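Local coordinates for protein scavenger receptor with C-type lectin type I (Homo sapiens, PDB 2OX8) that binds the Lewis(x) glycan of the leukocyte surface through its C-type carbohydrate-recognition domain, probably acting as a scavenger receptor, at residues A[10-15]-A[49-54]; A[75-78]-A[82-85]; A[66-71]-A[98-103]. All blocks are in the same frame, centred on the assembly; numbering follows the deposited sequence.

Interaction 1. Residues A[10-15]-A[49-54]. With ZN (zinc ion), chain G.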
ATOM      1  N   LYS A  10       5.275  14.255   1.511  1.00 19.98           N
ATOM      2  CA  LYS A  10       5.448  14.741   0.151  1.00 21.49           C
ATOM      3  C   LYS A  10       4.102  15.003  -0.478  1.00 20.68           C
ATOM      4  O   LYS A  10       3.099  14.343  -0.173  1.00 18.34           O
ATOM      5  CB  LYS A  10       6.242  13.744  -0.696  1.00 22.85           C
ATOM      6  CG  LYS A  10       7.669  13.629  -0.265  1.00 26.11           C
ATOM      7  CD  LYS A  10       8.346  12.416  -0.844  1.00 32.81           C
ATOM      8  CE  LYS A  10       9.765  12.303  -0.289  1.00 36.54           C
ATOM      9  NZ  LYS A  10      10.525  13.598  -0.481  1.00 41.01           N
ATOM     10  N   ASN A  11       4.099  15.983  -1.362  1.00 19.95           N
ATOM     11  CA  ASN A  11       2.891  16.375  -2.046  1.00 22.41           C
ATOM     12  C   ASN A  11       2.868  15.969  -3.510  1.00 18.56           C
ATOM     13  O   ASN A  11       3.889  15.978  -4.193  1.00 17.61           O
ATOM     14  CB  ASN A  11       2.693  17.899  -1.900  1.00 25.52           C
ATOM     15  CG  ASN A  11       1.591  18.425  -2.784  1.00 28.38           C
ATOM     16  OD1 ASN A  11       1.853  18.899  -3.889  1.00 31.00           O
ATOM     17  ND2 ASN A  11       0.343  18.320  -2.319  1.00 28.64           N
ATOM     18  N   PHE A  12       1.678  15.584  -3.946  1.00 17.77           N
ATOM     19  CA  PHE A  12       1.371  15.189  -5.311  1.00 18.50           C
ATOM     20  C   PHE A  12      -0.124  15.434  -5.444  1.00 20.76           C
ATOM     21  O   PHE A  12      -0.923  14.856  -4.701  1.00 21.90           O
ATOM     22  CB  PHE A  12       1.660  13.709  -5.550  1.00 17.64           C
ATOM     23  CG  PHE A  12       1.214  13.217  -6.907  1.00 15.57           C
ATOM     24  CD1 PHE A  12       1.967  13.492  -8.045  1.00 15.37           C
ATOM     25  CD2 PHE A  12       0.027  12.501  -7.046  1.00 12.36           C
ATOM     26  CE1 PHE A  12       1.549  13.067  -9.310  1.00 13.76           C
ATOM     27  CE2 PHE A  12      -0.401  12.071  -8.299  1.00 15.89           C
ATOM     28  CZ  PHE A  12       0.365  12.357  -9.438  1.00 14.36           C
ATOM     29  N   THR A  13      -0.504  16.301  -6.373  1.00 23.85           N
ATOM     30  CA  THR A  13      -1.911  16.624  -6.569  1.00 24.05           C
ATOM     31  C   THR A  13      -2.405  17.338  -5.316  1.00 23.09           C
ATOM     32  O   THR A  13      -1.875  18.392  -4.988  1.00 25.43           O
ATOM     33  CB  THR A  13      -2.712  15.333  -6.875  1.00 25.43           C
ATOM     34  OG1 THR A  13      -2.510  14.986  -8.250  1.00 26.40           O
ATOM     35  CG2 THR A  13      -4.176  15.519  -6.639  1.00 26.81           C
ATOM     36  N   ASP A  14      -3.384  16.784  -4.602  1.00 21.30           N
ATOM     37  CA  ASP A  14      -3.901  17.440  -3.400  1.00 20.11           C
ATOM     38  C   ASP A  14      -3.674  16.576  -2.170  1.00 20.36           C
ATOM     39  O   ASP A  14      -4.322  16.754  -1.136  1.00 19.82           O
ATOM     40  CB  ASP A  14      -5.397  17.727  -3.558  1.00 17.84           C
ATOM     41  CG  ASP A  14      -6.241  16.465  -3.592  1.00 19.75           C
ATOM     42  OD1 ASP A  14      -5.730  15.398  -3.998  1.00 18.99           O
ATOM     43  OD2 ASP A  14      -7.434  16.541  -3.233  1.00 18.87           O
ATOM     44  N   LYS A  15      -2.723  15.658  -2.281  1.00 19.87           N
ATOM     45  CA  LYS A  15      -2.452  14.735  -1.200  1.00 20.53           C
ATOM     46  C   LYS A  15      -1.032  14.753  -0.653  1.00 22.68           C
ATOM     47  O   LYS A  15      -0.042  14.925  -1.397  1.00 24.13           O
ATOM     48  CB  LYS A  15      -2.781  13.316  -1.662  1.00 18.49           C
ATOM     49  CG  LYS A  15      -4.127  13.189  -2.315  1.00 15.82           C
ATOM     50  CD  LYS A  15      -4.283  11.833  -2.968  1.00 20.17           C
ATOM     51  CE  LYS A  15      -5.710  11.607  -3.359  1.00 15.81           C
ATOM     52  NZ  LYS A  15      -6.095  12.635  -4.323  1.00 21.41           N
ATOM     53  N   GLN A  49       0.684   6.132  -9.406  1.00 17.33           N
ATOM     54  CA  GLN A  49       1.600   4.995  -9.286  1.00 19.81           C
ATOM     55  C   GLN A  49       2.997   5.337  -9.819  1.00 18.72           C
ATOM     56  O   GLN A  49       3.994   4.951  -9.228  1.00 19.12           O
ATOM     57  CB  GLN A  49       1.032   3.774 -10.028  1.00 18.72           C
ATOM     58  CG  GLN A  49       1.985   2.609 -10.184  1.00 18.64           C
ATOM     59  CD  GLN A  49       2.341   1.944  -8.879  1.00 21.85           C
ATOM     60  OE1 GLN A  49       1.487   1.349  -8.216  1.00 22.54           O
ATOM     61  NE2 GLN A  49       3.616   2.039  -8.494  1.00 22.70           N
ATOM     62  N   GLN A  50       3.075   6.070 -10.921  1.00 19.13           N
ATOM     63  CA  GLN A  50       4.385   6.443 -11.455  1.00 22.29           C
ATOM     64  C   GLN A  50       5.108   7.440 -10.547  1.00 21.74           C
ATOM     65  O   GLN A  50       6.332   7.441 -10.482  1.00 21.46           O
ATOM     66  CB  GLN A  50       4.249   7.030 -12.868  1.00 22.10           C
ATOM     67  CG  GLN A  50       3.597   6.055 -13.855  1.00 26.11           C
ATOM     68  CD  GLN A  50       3.526   6.593 -15.283  1.00 26.24           C
ATOM     69  OE1 GLN A  50       3.044   7.707 -15.523  1.00 24.93           O
ATOM     70  NE2 GLN A  50       3.998   5.792 -16.236  1.00 23.64           N
ATOM     71  N   TRP A  51       4.347   8.284  -9.847  1.00 21.83           N
ATOM     72  CA  TRP A  51       4.929   9.282  -8.949  1.00 21.76           C
ATOM     73  C   TRP A  51       5.441   8.616  -7.687  1.00 22.18           C
ATOM     74  O   TRP A  51       6.545   8.892  -7.225  1.00 20.13           O
ATOM     75  CB  TRP A  51       3.892  10.321  -8.551  1.00 21.83           C
ATOM     76  CG  TRP A  51       4.417  11.313  -7.571  1.00 23.88           C
ATOM     77  CD1 TRP A  51       5.223  12.374  -7.842  1.00 24.31           C
ATOM     78  CD2 TRP A  51       4.204  11.324  -6.145  1.00 26.15           C
ATOM     79  NE1 TRP A  51       5.531  13.051  -6.681  1.00 24.22           N
ATOM     80  CE2 TRP A  51       4.921  12.430  -5.623  1.00 25.45           C
ATOM     81  CE3 TRP A  51       3.482  10.510  -5.260  1.00 22.46           C
ATOM     82  CZ2 TRP A  51       4.938  12.741  -4.251  1.00 22.05           C
ATOM     83  CZ3 TRP A  51       3.502  10.822  -3.895  1.00 23.65           C
ATOM     84  CH2 TRP A  51       4.228  11.930  -3.408  1.00 21.46           C
ATOM     85  N   ILE A  52       4.614   7.738  -7.130  1.00 22.67           N
ATOM     86  CA  ILE A  52       4.965   7.025  -5.917  1.00 22.20           C
ATOM     87  C   ILE A  52       6.292   6.298  -6.086  1.00 25.02           C
ATOM     88  O   ILE A  52       7.122   6.295  -5.176  1.00 25.08           O
ATOM     89  CB  ILE A  52       3.841   6.050  -5.533  1.00 19.64           C
ATOM     90  CG1 ILE A  52       2.698   6.839  -4.898  1.00 19.03           C
ATOM     91  CG2 ILE A  52       4.355   4.983  -4.585  1.00 17.25           C
ATOM     92  CD1 ILE A  52       1.458   6.009  -4.562  1.00 19.30           C
ATOM     93  N   LYS A  53       6.488   5.693  -7.259  1.00 27.75           N
ATOM     94  CA  LYS A  53       7.724   4.972  -7.576  1.00 29.48           C
ATOM     95  C   LYS A  53       8.938   5.919  -7.628  1.00 28.58           C
ATOM     96  O   LYS A  53       9.988   5.608  -7.076  1.00 29.60           O
ATOM     97  CB  LYS A  53       7.572   4.239  -8.919  1.00 31.30           C
ATOM     98  CG  LYS A  53       8.848   3.593  -9.441  1.00 34.65           C
ATOM     99  CD  LYS A  53       8.695   3.193 -10.909  1.00 40.05           C
ATOM    100  CE  LYS A  53      10.058   3.021 -11.611  1.00 43.21           C
ATOM    101  NZ  LYS A  53       9.965   2.910 -13.113  1.00 41.75           N
ATOM    102  N   LYS A  54       8.794   7.066  -8.289  1.00 29.58           N
ATOM    103  CA  LYS A  54       9.885   8.041  -8.388  1.00 30.78           C
ATOM    104  C   LYS A  54      10.382   8.384  -6.981  1.00 32.30           C
ATOM    105  O   LYS A  54      11.582   8.521  -6.758  1.00 30.80           O
ATOM    106  CB  LYS A  54       9.411   9.331  -9.062  1.00 31.38           C
ATOM    107  CG  LYS A  54       8.574   9.146 -10.312  1.00 34.24           C
ATOM    108  CD  LYS A  54       9.422   8.994 -11.561  1.00 36.46           C
ATOM    109  CE  LYS A  54       8.558   8.610 -12.768  1.00 37.08           C
ATOM    110  NZ  LYS A  54       7.951   7.238 -12.616  1.00 38.17           N
TER
HETATM  111 ZN    ZN G   3      -8.623  15.126  -3.583  1.00 32.22          ZN

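Interaction 2. Residues A[75-78]-A[82-85]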
ATOM      1  N   TRP A  75     -10.182  -8.222  -3.244  1.00 35.34           N
ATOM      2  CA  TRP A  75      -9.266  -7.153  -2.848  1.00 31.85           C
ATOM      3  C   TRP A  75      -9.881  -5.779  -2.909  1.00 30.62           C
ATOM      4  O   TRP A  75     -10.486  -5.402  -3.913  1.00 30.87           O
ATOM      5  CB  TRP A  75      -7.966  -7.210  -3.684  1.00 28.36           C
ATOM      6  CG  TRP A  75      -7.175  -8.448  -3.366  1.00 24.17           C
ATOM      7  CD1 TRP A  75      -7.518  -9.735  -3.687  1.00 24.14           C
ATOM      8  CD2 TRP A  75      -6.056  -8.551  -2.468  1.00 22.57           C
ATOM      9  NE1 TRP A  75      -6.706 -10.623  -3.029  1.00 23.37           N
ATOM     10  CE2 TRP A  75      -5.798  -9.929  -2.276  1.00 19.44           C
ATOM     11  CE3 TRP A  75      -5.252  -7.611  -1.803  1.00 21.30           C
ATOM     12  CZ2 TRP A  75      -4.776 -10.395  -1.448  1.00 17.81           C
ATOM     13  CZ3 TRP A  75      -4.230  -8.076  -0.976  1.00 20.88           C
ATOM     14  CH2 TRP A  75      -4.003  -9.458  -0.806  1.00 21.13           C
ATOM     15  N   LYS A  76      -9.718  -5.040  -1.814  1.00 29.13           N
ATOM     16  CA  LYS A  76     -10.257  -3.690  -1.692  1.00 27.14           C
ATOM     17  C   LYS A  76      -9.336  -2.743  -0.938  1.00 25.54           C
ATOM     18  O   LYS A  76      -8.525  -3.156  -0.104  1.00 24.16           O
ATOM     19  CB  LYS A  76     -11.591  -3.716  -0.943  1.00 29.59           C
ATOM     20  CG  LYS A  76     -12.733  -4.443  -1.614  1.00 29.26           C
ATOM     21  CD  LYS A  76     -13.915  -4.432  -0.666  1.00 32.50           C
ATOM     22  CE  LYS A  76     -15.077  -5.277  -1.150  1.00 34.24           C
ATOM     23  NZ  LYS A  76     -15.981  -5.560   0.006  1.00 36.93           N
ATOM     24  N   TRP A  77      -9.482  -1.459  -1.234  1.00 24.40           N
ATOM     25  CA  TRP A  77      -8.713  -0.430  -0.563  1.00 21.95           C
ATOM     26  C   TRP A  77      -9.427  -0.253   0.772  1.00 21.73           C
ATOM     27  O   TRP A  77     -10.634  -0.491   0.845  1.00 24.68           O
ATOM     28  CB  TRP A  77      -8.769   0.860  -1.366  1.00 22.41           C
ATOM     29  CG  TRP A  77      -8.082   0.777  -2.677  1.00 23.26           C
ATOM     30  CD1 TRP A  77      -8.658   0.866  -3.906  1.00 26.00           C
ATOM     31  CD2 TRP A  77      -6.672   0.647  -2.900  1.00 22.90           C
ATOM     32  NE1 TRP A  77      -7.694   0.805  -4.887  1.00 26.94           N
ATOM     33  CE2 TRP A  77      -6.467   0.670  -4.297  1.00 21.79           C
ATOM     34  CE3 TRP A  77      -5.562   0.517  -2.055  1.00 23.44           C
ATOM     35  CZ2 TRP A  77      -5.200   0.567  -4.871  1.00 21.86           C
ATOM     36  CZ3 TRP A  77      -4.298   0.413  -2.629  1.00 23.95           C
ATOM     37  CH2 TRP A  77      -4.130   0.438  -4.024  1.00 22.80           C
ATOM     38  N   LEU A  78      -8.710   0.158   1.816  1.00 19.25           N
ATOM     39  CA  LEU A  78      -9.322   0.321   3.139  1.00 19.81           C
ATOM     40  C   LEU A  78     -10.627   1.147   3.180  1.00 20.21           C
ATOM     41  O   LEU A  78     -11.284   1.212   4.216  1.00 21.54           O
ATOM     42  CB  LEU A  78      -8.316   0.942   4.116  1.00 16.65           C
ATOM     43  CG  LEU A  78      -7.013   0.189   4.347  1.00 15.58           C
ATOM     44  CD1 LEU A  78      -6.051   1.073   5.113  1.00 11.01           C
ATOM     45  CD2 LEU A  78      -7.276  -1.104   5.074  1.00 14.44           C
ATOM     46  N   SER A  82     -13.032  -1.183  -4.772  1.00 34.32           N
ATOM     47  CA  SER A  82     -12.277  -2.247  -5.445  1.00 33.21           C
ATOM     48  C   SER A  82     -11.365  -1.496  -6.392  1.00 32.16           C
ATOM     49  O   SER A  82     -11.792  -0.536  -7.030  1.00 32.70           O
ATOM     50  CB  SER A  82     -13.204  -3.157  -6.246  1.00 32.42           C
ATOM     51  OG  SER A  82     -13.603  -2.527  -7.447  1.00 32.85           O
ATOM     52  N   PRO A  83     -10.100  -1.913  -6.506  1.00 31.07           N
ATOM     53  CA  PRO A  83      -9.249  -1.153  -7.418  1.00 31.18           C
ATOM     54  C   PRO A  83      -9.496  -1.299  -8.910  1.00 31.66           C
ATOM     55  O   PRO A  83      -9.365  -2.384  -9.471  1.00 32.77           O
ATOM     56  CB  PRO A  83      -7.841  -1.593  -7.017  1.00 29.24           C
ATOM     57  CG  PRO A  83      -8.049  -3.001  -6.602  1.00 28.48           C
ATOM     58  CD  PRO A  83      -9.313  -2.915  -5.768  1.00 30.12           C
ATOM     59  N   ASP A  84      -9.879  -0.202  -9.551  1.00 31.51           N
ATOM     60  CA  ASP A  84     -10.032  -0.244 -10.986  1.00 33.04           C
ATOM     61  C   ASP A  84      -8.553  -0.428 -11.367  1.00 31.46           C
ATOM     62  O   ASP A  84      -8.097  -1.569 -11.488  1.00 31.23           O
ATOM     63  CB  ASP A  84     -10.590   1.079 -11.522  1.00 38.05           C
ATOM     64  CG  ASP A  84     -12.006   1.358 -11.037  1.00 43.03           C
ATOM     65  OD1 ASP A  84     -12.818   0.404 -10.999  1.00 45.23           O
ATOM     66  OD2 ASP A  84     -12.311   2.532 -10.706  1.00 45.63           O
ATOM     67  N   TYR A  85      -7.808   0.678 -11.495  1.00 27.20           N
ATOM     68  CA  TYR A  85      -6.375   0.635 -11.808  1.00 23.95           C
ATOM     69  C   TYR A  85      -5.695  -0.499 -11.048  1.00 22.36           C
ATOM     70  O   TYR A  85      -5.957  -0.705  -9.864  1.00 22.27           O
ATOM     71  CB  TYR A  85      -5.677   1.942 -11.415  1.00 24.22           C
ATOM     72  CG  TYR A  85      -4.194   1.925 -11.711  1.00 24.53           C
ATOM     73  CD1 TYR A  85      -3.734   1.992 -13.032  1.00 27.14           C
ATOM     74  CD2 TYR A  85      -3.252   1.751 -10.695  1.00 24.32           C
ATOM     75  CE1 TYR A  85      -2.386   1.878 -13.340  1.00 25.85           C
ATOM     76  CE2 TYR A  85      -1.882   1.631 -10.990  1.00 25.23           C
ATOM     77  CZ  TYR A  85      -1.462   1.691 -12.322  1.00 26.71           C
ATOM     78  OH  TYR A  85      -0.141   1.515 -12.666  1.00 24.26           O
TER

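Interaction 3. Residues A[66-71]-A[98-103]. With ZN (zinc ion), chain H.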
ATOM      1  N   LEU A  66      -4.356  -1.977   0.830  1.00 18.43           N
ATOM      2  CA  LEU A  66      -5.084  -2.947   0.037  1.00 19.93           C
ATOM      3  C   LEU A  66      -5.063  -4.265   0.769  1.00 23.22           C
ATOM      4  O   LEU A  66      -4.005  -4.719   1.232  1.00 23.89           O
ATOM      5  CB  LEU A  66      -4.426  -3.091  -1.337  1.00 18.83           C
ATOM      6  CG  LEU A  66      -5.115  -3.950  -2.402  1.00 20.46           C
ATOM      7  CD1 LEU A  66      -6.585  -3.563  -2.540  1.00 16.20           C
ATOM      8  CD2 LEU A  66      -4.377  -3.778  -3.734  1.00 16.77           C
ATOM      9  N   THR A  67      -6.240  -4.873   0.876  1.00 23.37           N
ATOM     10  CA  THR A  67      -6.392  -6.131   1.585  1.00 24.81           C
ATOM     11  C   THR A  67      -7.554  -6.953   1.030  1.00 23.89           C
ATOM     12  O   THR A  67      -8.406  -6.428   0.305  1.00 18.63           O
ATOM     13  CB  THR A  67      -6.651  -5.847   3.075  1.00 28.90           C
ATOM     14  OG1 THR A  67      -7.888  -5.129   3.218  1.00 29.55           O
ATOM     15  CG2 THR A  67      -5.526  -4.980   3.649  1.00 28.69           C
ATOM     16  N   ASP A  68      -7.575  -8.241   1.362  1.00 25.18           N
ATOM     17  CA  ASP A  68      -8.669  -9.114   0.926  1.00 30.07           C
ATOM     18  C   ASP A  68      -9.274  -9.820   2.144  1.00 33.43           C
ATOM     19  O   ASP A  68     -10.157 -10.668   2.017  1.00 34.71           O
ATOM     20  CB  ASP A  68      -8.181 -10.131  -0.117  1.00 29.05           C
ATOM     21  CG  ASP A  68      -7.516 -11.347   0.499  1.00 28.43           C
ATOM     22  OD1 ASP A  68      -6.787 -11.191   1.504  1.00 25.36           O
ATOM     23  OD2 ASP A  68      -7.717 -12.462  -0.038  1.00 27.36           O
ATOM     24  N   SER A  69      -8.802  -9.423   3.323  1.00 36.72           N
ATOM     25  CA  SER A  69      -9.238  -9.968   4.601  1.00 41.16           C
ATOM     26  C   SER A  69     -10.749  -9.931   4.881  1.00 43.72           C
ATOM     27  O   SER A  69     -11.264 -10.803   5.579  1.00 45.72           O
ATOM     28  CB  SER A  69      -8.500  -9.256   5.736  1.00 41.21           C
ATOM     29  OG  SER A  69      -8.812  -7.872   5.753  1.00 42.97           O
ATOM     30  N   GLU A  70     -11.461  -8.932   4.373  1.00 45.85           N
ATOM     31  CA  GLU A  70     -12.904  -8.870   4.612  1.00 48.65           C
ATOM     32  C   GLU A  70     -13.531 -10.110   3.967  1.00 49.67           C
ATOM     33  O   GLU A  70     -14.252 -10.870   4.612  1.00 49.46           O
ATOM     34  CB  GLU A  70     -13.514  -7.610   3.981  1.00 50.51           C
ATOM     35  CG  GLU A  70     -14.950  -7.326   4.428  1.00 55.04           C
ATOM     36  CD  GLU A  70     -15.878  -6.906   3.284  1.00 58.18           C
ATOM     37  OE1 GLU A  70     -15.521  -5.977   2.517  1.00 58.50           O
ATOM     38  OE2 GLU A  70     -16.975  -7.503   3.161  1.00 56.86           O
ATOM     39  N   ARG A  71     -13.238 -10.292   2.682  1.00 50.83           N
ATOM     40  CA  ARG A  71     -13.738 -11.415   1.899  1.00 51.65           C
ATOM     41  C   ARG A  71     -12.625 -11.918   0.986  1.00 50.45           C
ATOM     42  O   ARG A  71     -12.251 -11.242   0.032  1.00 49.59           O
ATOM     43  CB  ARG A  71     -14.915 -10.976   1.032  1.00 54.18           C
ATOM     44  CG  ARG A  71     -16.066 -10.358   1.785  1.00 57.73           C
ATOM     45  CD  ARG A  71     -17.054  -9.789   0.788  1.00 61.50           C
ATOM     46  NE  ARG A  71     -18.098  -8.985   1.412  1.00 63.34           N
ATOM     47  CZ  ARG A  71     -18.884  -8.152   0.740  1.00 64.44           C
ATOM     48  NH1 ARG A  71     -18.740  -8.017  -0.575  1.00 64.47           N
ATOM     49  NH2 ARG A  71     -19.815  -7.460   1.383  1.00 65.47           N
ATOM     50  N   HIS A  98      -3.413 -20.684  -7.702  1.00 26.88           N
ATOM     51  CA  HIS A  98      -3.471 -21.605  -6.567  1.00 27.97           C
ATOM     52  C   HIS A  98      -4.048 -20.905  -5.340  1.00 31.21           C
ATOM     53  O   HIS A  98      -4.188 -21.514  -4.278  1.00 33.79           O
ATOM     54  CB  HIS A  98      -2.073 -22.121  -6.223  1.00 28.70           C
ATOM     55  CG  HIS A  98      -1.380 -22.815  -7.358  1.00 28.73           C
ATOM     56  ND1 HIS A  98      -1.884 -23.948  -7.959  1.00 29.20           N
ATOM     57  CD2 HIS A  98      -0.215 -22.540  -7.990  1.00 27.31           C
ATOM     58  CE1 HIS A  98      -1.059 -24.339  -8.914  1.00 30.10           C
ATOM     59  NE2 HIS A  98      -0.039 -23.502  -8.952  1.00 28.29           N
ATOM     60  N   GLY A  99      -4.375 -19.622  -5.490  1.00 32.28           N
ATOM     61  CA  GLY A  99      -4.899 -18.843  -4.384  1.00 32.66           C
ATOM     62  C   GLY A  99      -3.781 -18.643  -3.385  1.00 34.33           C
ATOM     63  O   GLY A  99      -3.100 -19.607  -3.037  1.00 34.83           O
ATOM     64  N   HIS A 100      -3.552 -17.410  -2.932  1.00 36.83           N
ATOM     65  CA  HIS A 100      -2.481 -17.197  -1.959  1.00 37.43           C
ATOM     66  C   HIS A 100      -2.832 -17.959  -0.685  1.00 38.62           C
ATOM     67  O   HIS A 100      -3.964 -18.419  -0.520  1.00 36.81           O
ATOM     68  CB  HIS A 100      -2.260 -15.706  -1.658  1.00 35.37           C
ATOM     69  CG  HIS A 100      -3.502 -14.962  -1.283  1.00 32.24           C
ATOM     70  ND1 HIS A 100      -4.304 -14.342  -2.214  1.00 30.50           N
ATOM     71  CD2 HIS A 100      -4.079 -14.738  -0.078  1.00 29.79           C
ATOM     72  CE1 HIS A 100      -5.323 -13.766  -1.599  1.00 30.18           C
ATOM     73  NE2 HIS A 100      -5.209 -13.992  -0.302  1.00 26.51           N
ATOM     74  N   GLY A 101      -1.863 -18.098   0.208  1.00 40.67           N
ATOM     75  CA  GLY A 101      -2.107 -18.841   1.427  1.00 43.39           C
ATOM     76  C   GLY A 101      -2.633 -17.972   2.538  1.00 45.51           C
ATOM     77  O   GLY A 101      -2.751 -16.757   2.370  1.00 47.93           O
ATOM     78  N   PRO A 102      -2.970 -18.570   3.689  1.00 46.12           N
ATOM     79  CA  PRO A 102      -3.487 -17.836   4.849  1.00 46.47           C
ATOM     80  C   PRO A 102      -2.474 -16.806   5.343  1.00 47.43           C
ATOM     81  O   PRO A 102      -1.261 -17.016   5.247  1.00 47.53           O
ATOM     82  CB  PRO A 102      -3.730 -18.940   5.872  1.00 46.36           C
ATOM     83  CG  PRO A 102      -2.689 -19.963   5.511  1.00 46.52           C
ATOM     84  CD  PRO A 102      -2.793 -19.996   4.008  1.00 45.21           C
ATOM     85  N   GLY A 103      -2.981 -15.690   5.858  1.00 47.63           N
ATOM     86  CA  GLY A 103      -2.106 -14.650   6.360  1.00 47.85           C
ATOM     87  C   GLY A 103      -1.668 -13.641   5.314  1.00 47.23           C
ATOM     88  O   GLY A 103      -1.604 -12.447   5.592  1.00 47.28           O
TER
HETATM   89 ZN    ZN H   4      -6.476 -13.297   1.329  1.00 34.38          ZN

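Interaction 1. Residues A[10-15]-A[49-54]
Phe-12 and Trp-51 show how two aromatic side chains can join a terminal hairpin to a helix by running antiparallel alongside one another. Each ring lies over the other's CB. Phe-12 CB sits almost centrally above the six-membered ring of Trp-51, 3.4 Å from its centroid, while Trp-51 CB covers one face of the phenyl. Between these ends the phenyl and the five-membered ring form an offset stack, centroids 4.4 Å apart and planes at 24°. Both side chains have CG anti to the backbone N (chi1 174° and 177°), which sends them across the gap. Lys-10 CB closes the far edge of the indole at 3.8 Å from Trp-51 CH2, and Tyr-17 meets the same indole.

The remainder is loose. The amine end of Lys-10, an exposed residue, runs off from the indole toward solvent, and the type II' turn from Phe-12 to Lys-15 turns its charges elsewhere: Lys-15 NZ forms a salt bridge with the syn lone pair of Asp-14 OD1 (2.8 Å), while Asp-14 OD2 binds a zinc ion, shared with Asp-131, at 1.9 Å. Hairpin and helix 46-55 are therefore joined by dispersion and ring-face contacts, with the ionic chemistry kept at the turn.

Interaction 2. Residues A[75-78]-A[82-85]
Pro-83 meets Trp-77 in the apolar part of this contact, where the pyrrolidine ring packs beside an indole. The proline comes at the nitrogen side of the indole, with Pro-83 CB 3.2 Å from Trp-77 NE1 and 3.8 Å from Trp-77 CE2. The two side chains cross obliquely. Trp-77 CG is anti to its own carbonyl carbon (chi1 -67°), and from there the indole swings back toward the loop although its CB starts off to one side.

Contacts with the main chain lie at the other end of the proline. Pro-83 CD rests 3.3 Å from Trp-75 O, and Ser-82 CA comes within 3.9 Å of the same oxygen. Lys-76 and Ser-82 are the nearest CA pair, 4.5 Å apart. The chain comes back on itself here within the C-type lectin fold: strand 76-77 pairs antiparallel with strand 62-67, which carries the WIGL sequence, and the chain then doubles back into the long loop.

Apolar and aromatic contacts extend the core beyond the two segments. Trp-77 packs against Leu-66, meets Phe-42 and stands edge-to-face with Trp-115, whereas Trp-75 leads away to an edge-to-face contact with Trp-88. In the polar part, Lys-76, which borders Ser-82 through CG (4.4 Å from Ser-82 CA), sends its NZ to a salt bridge with Glu-70.

Interaction 3. Residues A[66-71]-A[98-103]
First torsions of 82° in Asp-68 and 52° in His-100 place each CG between the backbone N and the carbonyl carbon, and from these positions the carboxylate and the imidazole approach from opposite directions to share a zinc ion. The pair is a compact example of a metal joining two parts of the chain that otherwise hardly touch.

Asp-68 grips the ion with both oxygens, OD1 at 2.1 Å and OD2 at 2.0 Å, so the carboxylate is a chelating ligand whose rotation is fixed by the metal. His-100 binds through NE2 at 2.2 Å. The zinc is almost equally far from the flanking His-100 carbons, CD2 at 3.1 Å and CE1 at 3.2 Å, and close to the ring plane, so it lies near the bisector of the ring angle at NE2. Asp-68 OD2 lies at the edge of the imidazole, and the carboxylate and ring planes are 61° apart. The 2.9 Å between Asp-68 OD2 and His-100 NE2 is the spacing of two ligands on one ion, not a hydrogen bond.

A second shell orients both groups. Asp-68 OD2 also accepts a hydrogen bond from Asn-73 N, and His-100 ND1 is bonded to Pro-93 O, an arrangement consistent with a neutral imidazole whose proton sits on ND1. The indole of Trp-75 packs against both Asp-68 and His-100. Away from the ion, Arg-71 NE and Glu-70 OE2 form a salt bridge of 2.6 Å between neighbouring residues.

Glu-72 and Asp-105 complete the protein ligands. In this carboxylate-rich cluster, built from residues just after strand 62-67 and from the long loop before strand 106-109, zinc occupies a site that probably corresponds to an auxiliary calcium site of C-type lectin domains.

In the fold
From the N terminus, the hairpin of strands 9-12 and 15-19 comes first, and interaction 1 closes a loop from it to helix 46-55, enclosing helix 26-35 and strand 39-40. The chain then enters strand 62-67, at whose end interaction 3 opens. Before it closes at 98-103, interaction 2 opens and shuts as a short local loop, wholly within the larger one. None of the loops cross. Interactions 2 and 3 abut through the neighbouring strands 62-67 and 76-77, while interaction 1 lies across the chain's centre from interaction 3; Gln-49 packing on Tyr-85 links interactions 1 and 2. Together they tie helix 46-55 and the long loop to one mixed sheet that includes the terminal hairpin.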